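Local coordinates for glycoside Hydrolase (Bacteroides uniformis, PDB 5TA0), which probably hydrolyses agarose as a GH86-family glycoside hydrolase of a gut symbiont, and is captured here as a glutamate-to-glutamine variant holding neoagarooctaose, at residues A[197-202]-A[244-249]; A[279-284]-A[322-327]; A[561-566]-A[634-639]; A[585-590]-A[606-611]. All blocks are in the same frame, centred on the assembly; numbering follows the deposited sequence.

Contact 1. Residues A[197-202]-A[244-249]; sequences FCEVIN and GYCTAF. With AAL (3,6-anhydro-alpha-L-galactopyranose), chain C; GAL (beta-D-galactopyranose), chain B.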
# COMPACT_ATOMS: atom_id res chain seq x y z
N PHE A 197 9.95 6.71 9.78
CA PHE A 197 10.14 5.28 9.52
C PHE A 197 11.44 5.10 8.77
O PHE A 197 11.72 5.85 7.83
CB PHE A 197 9.01 4.74 8.63
CG PHE A 197 7.65 4.90 9.21
CD1 PHE A 197 7.07 3.91 9.98
CD2 PHE A 197 6.94 6.09 9.02
CE1 PHE A 197 5.79 4.08 10.50
CE2 PHE A 197 5.69 6.27 9.58
CZ PHE A 197 5.12 5.26 10.31
N CYS A 198 12.22 4.10 9.16
CA CYS A 198 13.44 3.70 8.46
C CYS A 198 13.30 2.29 7.94
O CYS A 198 13.42 1.31 8.67
CB CYS A 198 14.66 3.83 9.37
SG CYS A 198 15.08 5.54 9.78
N GLU A 199 13.09 2.20 6.63
CA GLU A 199 13.19 0.92 5.96
C GLU A 199 14.67 0.59 5.83
O GLU A 199 15.49 1.46 5.66
CB GLU A 199 12.55 0.96 4.58
CG GLU A 199 11.06 1.29 4.52
CD GLU A 199 10.58 1.42 3.08
OE1 GLU A 199 11.12 2.26 2.33
OE2 GLU A 199 9.69 0.60 2.69
N VAL A 200 14.99 -0.70 5.90
CA VAL A 200 16.40 -1.10 5.82
C VAL A 200 16.96 -0.92 4.41
O VAL A 200 17.98 -0.25 4.19
CB VAL A 200 16.58 -2.55 6.34
CG1 VAL A 200 17.97 -3.10 6.03
CG2 VAL A 200 16.29 -2.59 7.85
N ILE A 201 16.29 -1.55 3.45
CA ILE A 201 16.86 -1.65 2.09
C ILE A 201 15.78 -1.88 1.06
O ILE A 201 14.87 -2.69 1.27
CB ILE A 201 17.98 -2.73 2.06
CG1 ILE A 201 18.79 -2.69 0.76
CG2 ILE A 201 17.42 -4.11 2.34
CD1 ILE A 201 19.98 -3.60 0.79
N ASN A 202 15.87 -1.19 -0.07
CA ASN A 202 14.84 -1.27 -1.11
C ASN A 202 14.94 -2.52 -1.99
O ASN A 202 16.00 -2.77 -2.58
CB ASN A 202 14.96 -0.03 -2.00
CG ASN A 202 13.83 0.09 -2.99
OD1 ASN A 202 12.69 0.32 -2.61
ND2 ASN A 202 14.15 -0.03 -4.28
N GLY A 244 11.20 -3.89 7.31
CA GLY A 244 11.67 -4.64 6.14
C GLY A 244 10.62 -5.62 5.66
O GLY A 244 9.54 -5.70 6.26
N TYR A 245 10.88 -6.37 4.59
CA TYR A 245 12.11 -6.31 3.81
C TYR A 245 11.98 -5.52 2.52
O TYR A 245 12.89 -5.52 1.71
CB TYR A 245 12.75 -7.68 3.60
CG TYR A 245 12.09 -8.67 2.65
CD1 TYR A 245 12.33 -8.65 1.28
CD2 TYR A 245 11.28 -9.69 3.15
CE1 TYR A 245 11.77 -9.62 0.44
CE2 TYR A 245 10.72 -10.64 2.31
CZ TYR A 245 10.99 -10.61 0.97
OH TYR A 245 10.44 -11.59 0.17
N CYS A 246 10.85 -4.81 2.35
CA CYS A 246 10.61 -3.88 1.24
C CYS A 246 10.56 -4.64 -0.08
O CYS A 246 11.30 -4.36 -1.02
CB CYS A 246 11.63 -2.74 1.26
SG CYS A 246 11.23 -1.34 0.24
N THR A 247 9.69 -5.63 -0.10
CA THR A 247 9.63 -6.63 -1.17
C THR A 247 9.16 -6.07 -2.51
O THR A 247 8.09 -5.50 -2.60
CB THR A 247 8.64 -7.72 -0.71
OG1 THR A 247 8.98 -8.09 0.65
CG2 THR A 247 8.66 -8.93 -1.64
N ALA A 248 9.91 -6.32 -3.57
CA ALA A 248 9.54 -5.88 -4.92
C ALA A 248 8.28 -6.55 -5.43
O ALA A 248 7.41 -5.85 -6.00
CB ALA A 248 10.68 -6.12 -5.90
N PHE A 249 8.18 -7.87 -5.24
CA PHE A 249 7.13 -8.70 -5.84
C PHE A 249 6.77 -9.81 -4.88
O PHE A 249 7.31 -10.90 -4.96
CB PHE A 249 7.61 -9.28 -7.19
CG PHE A 249 7.95 -8.24 -8.20
CD1 PHE A 249 6.97 -7.42 -8.74
CD2 PHE A 249 9.29 -7.98 -8.54
CE1 PHE A 249 7.29 -6.40 -9.63
CE2 PHE A 249 9.60 -6.96 -9.44
CZ PHE A 249 8.60 -6.16 -9.98
C1 AAL C . 11.62 -4.33 -12.72
C2 AAL C . 12.39 -3.04 -13.02
C3 AAL C . 12.79 -2.41 -11.71
C4 AAL C . 11.58 -2.09 -10.87
C5 AAL C . 11.21 -3.48 -10.45
C6 AAL C . 12.55 -4.04 -10.02
O2 AAL C . 11.58 -2.12 -13.76
O3 AAL C . 13.48 -3.40 -10.92
O4 AAL C . 12.01 -1.37 -9.73
O5 AAL C . 10.71 -4.15 -11.61
C1 GAL B . 10.33 -7.68 -16.05
C2 GAL B . 10.59 -6.24 -15.66
C3 GAL B . 10.87 -6.10 -14.17
C4 GAL B . 9.82 -6.83 -13.35
C5 GAL B . 9.69 -8.27 -13.83
C6 GAL B . 8.70 -9.06 -13.00
O1 GAL B . 9.94 -7.80 -17.43
O2 GAL B . 11.71 -5.71 -16.37
O3 GAL B . 10.93 -4.70 -13.91
O4 GAL B . 8.54 -6.18 -13.48
O5 GAL B . 9.30 -8.23 -15.21
O6 GAL B . 8.65 -10.41 -13.46
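The Phe249 ring meets the glycan in two ways: C6 of the chain B galactose lies 4.2 Å above one face, offset toward the rim, while O5 of the chain C anhydrogalactose sits in the ring plane at the edge, 3.3 Å from Phe249 CZ. On the strand leading to it, Thr247 OG1 stands over the centre of one face of the Tyr245 ring, which also stacks on Trp264. A cis peptide joins Gly244 to Tyr245. Cys246 makes the closest approach across the segments: its CB rests 3.2 Å from Ile201 O, and in one of its two conformers SG comes near Glu199 OE2 and Asn202 OD1. With CG opposite the backbone N (chi1 -172°), Asn202 turns OD1 toward Cys246; the hydrogen bond to OD1 comes from Arg83. Glu199 is held more firmly elsewhere, its OE1 paired with Arg83 and its OE2 with Ser324 and Thr279. A serine in place of Phe249 would remove the ring and would probably leave the galactose C6 without its apolar support. The loops that follow these two neighbouring parallel strands carry Asn202 and Phe249 to the sugar-binding end of a β/α barrel, as in other glycoside hydrolases with this fold.

Contact 2. Residues A[279-284]-A[322-327]; sequences TIHLYD and MISQYS. With GAL (beta-D-galactopyranose), chain D.
His281 and Gln325 lie one over the other: Gln325 CB stands 3.6 Å above the centroid of the imidazole, and the amide further out is tilted 22° from the ring, forming a stack. With CG turned away from the carbonyl carbon (chi1 -65°), the His281 ring leans toward the second strand, and its NE2 donates to Ser324 OG at 2.8 Å. That oxygen lies in the ring plane, although the bond is bent (136° at the hydrogen). Glu203 takes ND1, so both ring nitrogens are held and the face stays turned to Gln325. On the opposite face of the sheet, Leu282 CD1 meets Ile323 CG2 at 4.0 Å. The parallel strands are tied by Ile280 N to Met322 O (3.1 Å), Leu282 N to Gln325 O, Ser327 N to Leu282 O and Asp284 N to Ser327 O. Between the firm pairs Thr279–Met322 and Leu282–Tyr326 the second strand has one residue more, consistent with a bulge near Ser324, whose N bonds Ile280 O only weakly. An alanine replacing His281 would probably leave Ser324 OG without the imidazole N-H and Glu203 without its partner, and free the Gln325 side chain to shift. Gln325, which is probably the engineered residue, places its amide beside O2 of the chain D galactose. Ser324, itself bonded to Glu199, and Glu203 hold the imidazole, which probably helps to position the sugar-contacting Gln325 side chain stacked on it.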
# COMPACT_ATOMS: atom_id res chain seq x y z
N THR A 279 7.20 -4.08 5.48
CA THR A 279 7.04 -3.23 4.32
C THR A 279 7.18 -4.03 3.03
O THR A 279 8.08 -4.90 2.91
CB THR A 279 7.99 -2.01 4.38
OG1 THR A 279 7.83 -1.25 3.17
CG2 THR A 279 9.43 -2.40 4.55
N ILE A 280 6.26 -3.76 2.09
CA ILE A 280 6.20 -4.40 0.79
C ILE A 280 5.86 -3.37 -0.27
O ILE A 280 5.39 -2.28 0.04
CB ILE A 280 5.18 -5.55 0.74
CG1 ILE A 280 3.75 -5.06 1.01
CG2 ILE A 280 5.57 -6.65 1.72
CD1 ILE A 280 2.69 -6.15 0.95
N HIS A 281 6.09 -3.73 -1.52
CA HIS A 281 5.60 -3.02 -2.69
C HIS A 281 4.56 -3.83 -3.40
O HIS A 281 4.66 -5.04 -3.45
CB HIS A 281 6.78 -2.69 -3.61
CG HIS A 281 7.75 -1.74 -2.98
ND1 HIS A 281 8.98 -1.46 -3.53
CD2 HIS A 281 7.66 -1.01 -1.85
CE1 HIS A 281 9.61 -0.59 -2.76
NE2 HIS A 281 8.82 -0.28 -1.75
N LEU A 282 3.54 -3.17 -3.94
CA LEU A 282 2.42 -3.88 -4.61
C LEU A 282 2.12 -3.23 -5.95
O LEU A 282 1.56 -2.12 -6.01
CB LEU A 282 1.17 -3.87 -3.71
CG LEU A 282 1.27 -4.73 -2.47
CD1 LEU A 282 0.12 -4.42 -1.54
CD2 LEU A 282 1.31 -6.22 -2.82
N TYR A 283 2.44 -3.95 -7.02
CA TYR A 283 2.19 -3.45 -8.36
C TYR A 283 1.32 -4.39 -9.17
O TYR A 283 1.59 -5.60 -9.29
CB TYR A 283 3.50 -3.24 -9.07
CG TYR A 283 4.26 -2.01 -8.64
CD1 TYR A 283 3.84 -0.76 -9.00
CD2 TYR A 283 5.42 -2.12 -7.93
CE1 TYR A 283 4.56 0.36 -8.66
CE2 TYR A 283 6.16 -1.01 -7.58
CZ TYR A 283 5.72 0.24 -7.95
OH TYR A 283 6.48 1.35 -7.62
N ASP A 284 0.28 -3.82 -9.76
CA ASP A 284 -0.50 -4.48 -10.80
C ASP A 284 0.34 -4.51 -12.07
O ASP A 284 1.14 -3.61 -12.32
CB ASP A 284 -1.77 -3.67 -11.11
CG ASP A 284 -2.89 -3.86 -10.08
OD1 ASP A 284 -2.95 -4.90 -9.40
OD2 ASP A 284 -3.74 -2.95 -10.01
N MET A 322 3.53 -1.36 6.05
CA MET A 322 3.77 -0.25 5.16
C MET A 322 3.77 -0.74 3.73
O MET A 322 4.32 -1.80 3.43
CB MET A 322 5.14 0.35 5.48
CG MET A 322 5.65 1.35 4.46
SD MET A 322 7.25 2.07 4.89
CE MET A 322 6.78 3.06 6.30
N ILE A 323 3.17 0.04 2.84
CA ILE A 323 3.26 -0.20 1.39
C ILE A 323 3.94 1.02 0.81
O ILE A 323 3.31 2.02 0.48
CB ILE A 323 1.90 -0.54 0.74
CG1 ILE A 323 1.17 -1.67 1.51
CG2 ILE A 323 2.10 -1.00 -0.68
CD1 ILE A 323 0.19 -1.17 2.52
N SER A 324 5.28 0.98 0.70
CA SER A 324 6.01 2.21 0.42
C SER A 324 6.07 2.58 -1.07
O SER A 324 6.50 3.68 -1.39
CB SER A 324 7.40 2.18 1.00
OG SER A 324 8.14 1.05 0.60
N GLN A 325 5.66 1.66 -1.93
CA GLN A 325 5.42 1.92 -3.37
C GLN A 325 4.26 1.04 -3.83
O GLN A 325 4.31 -0.17 -3.60
CB GLN A 325 6.61 1.55 -4.24
CG GLN A 325 7.87 2.40 -4.05
CD GLN A 325 9.05 1.93 -4.88
OE1 GLN A 325 8.88 1.28 -5.96
NE2 GLN A 325 10.23 2.26 -4.44
N TYR A 326 3.27 1.63 -4.48
CA TYR A 326 2.22 0.83 -5.11
C TYR A 326 1.62 1.57 -6.28
O TYR A 326 1.73 2.78 -6.38
CB TYR A 326 1.13 0.46 -4.11
CG TYR A 326 0.16 1.54 -3.67
CD1 TYR A 326 -1.07 1.70 -4.32
CD2 TYR A 326 0.41 2.34 -2.55
CE1 TYR A 326 -2.00 2.63 -3.91
CE2 TYR A 326 -0.52 3.31 -2.14
CZ TYR A 326 -1.73 3.41 -2.79
OH TYR A 326 -2.71 4.30 -2.39
N SER A 327 0.99 0.77 -7.13
CA SER A 327 0.05 1.14 -8.22
C SER A 327 0.24 0.13 -9.35
O SER A 327 -0.08 -1.03 -9.13
CB SER A 327 0.03 2.62 -8.66
OG SER A 327 1.23 2.98 -9.27
C1 GAL D . 11.43 -0.06 -9.65
C2 GAL D . 12.08 0.52 -8.40
C3 GAL D . 12.01 2.04 -8.31
C4 GAL D . 12.11 2.72 -9.67
C5 GAL D . 11.26 2.07 -10.72
C6 GAL D . 11.34 2.70 -12.12
O2 GAL D . 11.43 0.00 -7.25
O3 GAL D . 13.15 2.37 -7.50
O4 GAL D . 13.49 2.69 -10.07
O5 GAL D . 11.72 0.72 -10.81
O6 GAL D . 10.87 4.06 -12.17

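Contact 3. Residues A[561-566]-A[634-639]; sequences VIRLGL and TVTMQI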
# COMPACT_ATOMS: atom_id res chain seq x y z
N VAL A 561 -18.10 -12.28 7.78
CA VAL A 561 -17.50 -12.73 6.53
C VAL A 561 -16.34 -13.66 6.79
O VAL A 561 -15.37 -13.26 7.48
CB VAL A 561 -17.02 -11.54 5.68
CG1 VAL A 561 -16.35 -12.04 4.37
CG2 VAL A 561 -18.16 -10.59 5.37
N ILE A 562 -16.38 -14.86 6.23
CA ILE A 562 -15.26 -15.78 6.29
C ILE A 562 -14.40 -15.54 5.06
O ILE A 562 -14.92 -15.34 3.95
CB ILE A 562 -15.74 -17.25 6.43
CG1 ILE A 562 -16.23 -17.46 7.86
CG2 ILE A 562 -14.63 -18.23 6.06
CD1 ILE A 562 -17.00 -18.75 8.06
N ARG A 563 -13.09 -15.55 5.27
CA ARG A 563 -12.11 -15.16 4.25
C ARG A 563 -11.23 -16.37 3.91
O ARG A 563 -10.34 -16.72 4.68
CB ARG A 563 -11.26 -14.00 4.77
CG ARG A 563 -12.05 -12.76 5.19
CD ARG A 563 -11.17 -11.77 5.93
NE ARG A 563 -10.08 -11.33 5.06
CZ ARG A 563 -10.18 -10.42 4.09
NH1 ARG A 563 -11.28 -9.68 3.94
NH2 ARG A 563 -9.17 -10.20 3.27
N LEU A 564 -11.50 -17.02 2.77
CA LEU A 564 -10.82 -18.24 2.38
C LEU A 564 -9.71 -17.93 1.40
O LEU A 564 -9.97 -17.65 0.25
CB LEU A 564 -11.78 -19.24 1.73
CG LEU A 564 -13.00 -19.59 2.55
CD1 LEU A 564 -13.85 -20.57 1.73
CD2 LEU A 564 -12.63 -20.21 3.89
N GLY A 565 -8.46 -17.92 1.88
CA GLY A 565 -7.33 -17.74 0.95
C GLY A 565 -7.06 -19.06 0.25
O GLY A 565 -6.74 -20.04 0.93
N LEU A 566 -7.15 -19.07 -1.09
CA LEU A 566 -6.94 -20.29 -1.88
C LEU A 566 -5.86 -20.03 -2.91
O LEU A 566 -5.90 -19.02 -3.59
CB LEU A 566 -8.23 -20.71 -2.59
CG LEU A 566 -9.46 -20.95 -1.73
CD1 LEU A 566 -10.61 -21.41 -2.62
CD2 LEU A 566 -9.18 -21.96 -0.63
N THR A 634 -4.88 -19.36 3.98
CA THR A 634 -5.38 -18.81 5.25
C THR A 634 -6.88 -18.95 5.33
O THR A 634 -7.58 -18.92 4.31
CB THR A 634 -5.02 -17.31 5.42
OG1 THR A 634 -5.58 -16.55 4.36
CG2 THR A 634 -3.52 -17.09 5.48
N VAL A 635 -7.37 -19.06 6.56
CA VAL A 635 -8.77 -18.88 6.89
C VAL A 635 -8.84 -17.88 8.02
O VAL A 635 -8.28 -18.11 9.09
CB VAL A 635 -9.45 -20.21 7.28
CG1 VAL A 635 -10.90 -19.95 7.64
CG2 VAL A 635 -9.34 -21.21 6.13
N THR A 636 -9.46 -16.74 7.73
CA THR A 636 -9.67 -15.67 8.73
C THR A 636 -11.12 -15.24 8.68
O THR A 636 -11.88 -15.67 7.83
CB THR A 636 -8.70 -14.50 8.52
OG1 THR A 636 -8.96 -13.84 7.27
CG2 THR A 636 -7.25 -14.98 8.54
N MET A 637 -11.53 -14.39 9.61
CA MET A 637 -12.95 -13.99 9.68
C MET A 637 -13.08 -12.56 10.17
O MET A 637 -12.47 -12.17 11.15
CB MET A 637 -13.71 -14.94 10.60
CG MET A 637 -15.21 -14.67 10.68
SD MET A 637 -16.14 -16.06 11.36
CE MET A 637 -15.53 -16.03 13.04
N GLN A 638 -13.90 -11.78 9.48
CA GLN A 638 -14.33 -10.46 9.96
C GLN A 638 -15.70 -10.57 10.61
O GLN A 638 -16.63 -11.16 10.04
CB GLN A 638 -14.42 -9.46 8.81
CG GLN A 638 -13.06 -9.06 8.25
CD GLN A 638 -13.23 -8.51 6.87
OE1 GLN A 638 -13.43 -9.29 5.92
NE2 GLN A 638 -13.16 -7.19 6.72
N ILE A 639 -15.81 -10.00 11.79
CA ILE A 639 -17.07 -9.88 12.55
C ILE A 639 -17.42 -8.39 12.60
O ILE A 639 -16.55 -7.57 12.89
CB ILE A 639 -16.86 -10.44 13.98
CG1 ILE A 639 -16.52 -11.94 13.91
CG2 ILE A 639 -18.07 -10.21 14.87
CD1 ILE A 639 -17.60 -12.83 13.35
O HOH W 1 -7.85 -15.25 4.91
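An antiparallel strand pair within the five-stranded sheet of the C-terminal β-sandwich forms this contact, Val561 to Gly565 running against Thr634 to Gln638. Val561 and Gln638 make a hydrogen-bonded pair, as do Arg563 and Thr636, with Arg563 N to Thr636 O at 2.8 Å. Arg563 dominates the polar face. Its chain bends at chi3 (61°), which folds CD to within 3.3 Å of Thr636 OG1 and carries the guanidinium toward Gln638. Arg563 NH1 donates to Gln638 OE1 at 2.9 Å, but from above the carbonyl plane, the guanidinium and amide planes being 77° apart. Thr636 OG1 lies in the guanidinium plane at its edge. A water bridges Arg563 O, to which it donates, and the hydroxyls of Thr634 (2.7 Å from OG1) and Thr636 (3.0 Å from OG1), from which it accepts. The other face is apolar: Ile562 CG1 touches Met637 SD at 3.8 Å, and Leu564 lies alongside Val635. Arg563 also forms salt bridges with Glu301 and Asp305 of helix 298-315, and Gln638 NE2 bonds Glu527. The buried positive charge is probably compensated largely by these two carboxylates of the barrel helix, while the bond to Gln638 OE1 steadies the guanidinium from within the sheet.

Contact 4. Residues A[585-590]-A[606-611]; sequences VDIPDN and IEVPVD
From Val585 CB, two methyl branches spread over the strand that follows. CG1, opposite the backbone N (chi1 178°), reaches Val608 CG1 at 3.8 Å and lies equally near Pro609 O; CG2 meets Val610 CG2 at 4.0 Å. Val608 uses both of its own methyls, since CG1 also approaches Asp586 O (3.5 Å) and CG2 packs on Ile587 CG1. The side chains of Ile587 and Ile606 cross at about a right angle, CG2 to CG2 at 3.9 Å. Farther along, Pro588 and Pro609 reach toward each other, CG against CD, on the more open side of the contact. The direct contacts are apolar, and two waters do the polar joining. One donates to Asp586 O (2.6 Å) and to Pro609 O; the other donates to Asn590 O and Glu607 O (2.8 Å). Glu607 turns its carboxylate elsewhere, to Arg592. Val585 lies at strand 583-585, an outermost strand of the four-stranded sheet, and packs on Leu578 of strand 577-580. Segment 606-611 lies on the outermost strand 602-609 of the five-stranded sheet, beside strand 558-568, whose Leu564 meets Ile587, so the contact joins the two sheets of this β-sandwich.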
# COMPACT_ATOMS: atom_id res chain seq x y z
N VAL A 585 -22.62 -23.75 4.69
CA VAL A 585 -22.59 -22.35 4.26
C VAL A 585 -22.25 -22.33 2.77
O VAL A 585 -21.25 -22.93 2.35
CB VAL A 585 -21.54 -21.55 5.08
CG1 VAL A 585 -21.45 -20.11 4.61
CG2 VAL A 585 -21.90 -21.59 6.55
N ASP A 586 -23.07 -21.64 1.97
CA ASP A 586 -22.83 -21.57 0.52
C ASP A 586 -21.67 -20.63 0.22
O ASP A 586 -21.53 -19.60 0.87
CB ASP A 586 -24.05 -21.08 -0.26
CG ASP A 586 -25.26 -21.94 -0.06
OD1 ASP A 586 -25.13 -23.17 -0.13
OD2 ASP A 586 -26.35 -21.35 0.16
N ILE A 587 -20.87 -20.98 -0.77
CA ILE A 587 -19.77 -20.12 -1.24
C ILE A 587 -20.25 -19.39 -2.49
O ILE A 587 -20.79 -20.03 -3.40
CB ILE A 587 -18.47 -20.92 -1.46
CG1 ILE A 587 -17.96 -21.40 -0.08
CG2 ILE A 587 -17.41 -20.06 -2.16
CD1 ILE A 587 -16.72 -22.24 -0.11
N PRO A 588 -20.11 -18.04 -2.53
CA PRO A 588 -20.56 -17.33 -3.73
C PRO A 588 -19.76 -17.71 -4.99
O PRO A 588 -18.58 -18.02 -4.90
CB PRO A 588 -20.32 -15.84 -3.39
CG PRO A 588 -20.10 -15.78 -1.92
CD PRO A 588 -19.58 -17.12 -1.50
N ASP A 589 -20.42 -17.67 -6.14
CA ASP A 589 -19.73 -17.80 -7.43
C ASP A 589 -18.83 -16.61 -7.75
O ASP A 589 -17.79 -16.78 -8.40
CB ASP A 589 -20.74 -17.97 -8.59
CG ASP A 589 -21.24 -19.40 -8.72
OD1 ASP A 589 -20.41 -20.34 -8.72
OD2 ASP A 589 -22.47 -19.58 -8.84
N ASN A 590 -19.23 -15.41 -7.30
CA ASN A 590 -18.45 -14.20 -7.55
C ASN A 590 -17.61 -13.84 -6.33
O ASN A 590 -18.07 -13.92 -5.20
CB ASN A 590 -19.35 -13.01 -7.93
CG ASN A 590 -18.58 -11.86 -8.57
OD1 ASN A 590 -17.43 -12.01 -9.01
ND2 ASN A 590 -19.20 -10.69 -8.64
N ILE A 606 -11.42 -15.68 -1.21
CA ILE A 606 -12.85 -15.77 -1.48
C ILE A 606 -13.57 -15.36 -0.20
O ILE A 606 -13.44 -16.01 0.84
CB ILE A 606 -13.26 -17.23 -1.84
CG1 ILE A 606 -12.37 -17.83 -2.94
CG2 ILE A 606 -14.73 -17.29 -2.23
CD1 ILE A 606 -12.29 -17.06 -4.20
N GLU A 607 -14.30 -14.26 -0.29
CA GLU A 607 -15.06 -13.73 0.83
C GLU A 607 -16.47 -14.36 0.87
O GLU A 607 -17.19 -14.33 -0.13
CB GLU A 607 -15.12 -12.21 0.74
CG GLU A 607 -13.78 -11.58 1.07
CD GLU A 607 -13.64 -10.18 0.52
OE1 GLU A 607 -13.41 -10.02 -0.69
OE2 GLU A 607 -13.81 -9.23 1.31
N VAL A 608 -16.81 -14.95 2.01
CA VAL A 608 -18.01 -15.77 2.17
C VAL A 608 -18.87 -15.17 3.29
O VAL A 608 -18.54 -15.32 4.47
CB VAL A 608 -17.64 -17.22 2.52
CG1 VAL A 608 -18.91 -18.08 2.60
CG2 VAL A 608 -16.67 -17.81 1.49
N PRO A 609 -19.98 -14.50 2.94
CA PRO A 609 -20.90 -14.07 4.00
C PRO A 609 -21.41 -15.28 4.78
O PRO A 609 -21.64 -16.35 4.20
CB PRO A 609 -22.02 -13.40 3.23
CG PRO A 609 -21.37 -12.92 1.97
CD PRO A 609 -20.44 -14.05 1.62
N VAL A 610 -21.55 -15.14 6.09
CA VAL A 610 -22.00 -16.25 6.93
C VAL A 610 -23.04 -15.74 7.92
O VAL A 610 -22.89 -14.69 8.53
CB VAL A 610 -20.84 -16.98 7.66
CG1 VAL A 610 -20.03 -16.05 8.52
CG2 VAL A 610 -21.37 -18.16 8.46
N ASP A 611 -24.12 -16.48 8.05
CA ASP A 611 -25.19 -16.18 8.99
C ASP A 611 -24.59 -16.03 10.40
O ASP A 611 -23.98 -16.97 10.93
CB ASP A 611 -26.20 -17.34 8.89
CG ASP A 611 -27.37 -17.23 9.84
OD1 ASP A 611 -28.22 -18.16 9.75
OD2 ASP A 611 -27.46 -16.31 10.66
O HOH W 2 -22.44 -17.32 1.83
O HOH W 3 -17.35 -12.95 -2.56

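How the contacts relate
Following the chain from the N terminus, contact 1 closes first, bringing strand 197-199 beside strand 242-247 across a mostly helical connection. Contact 2 opens after it and pairs the next two barrel strands, 277-285 and 321-326, over an excursion about half helical that includes helix 298-315. The two touch through Glu199 with Thr279 and Ser324. The chain later enters the C-terminal β-sandwich, where 67 residues lie between the segments of contact 3 and contact 4 falls within that span. Backbone bonds between 561-566 and 606-611 link these two as neighbours in one sheet. Contacts 2 and 3 do not touch directly, though Arg563 reaches Glu301 and Asp305 on helix 298-315, inside the loop that contact 2 closes.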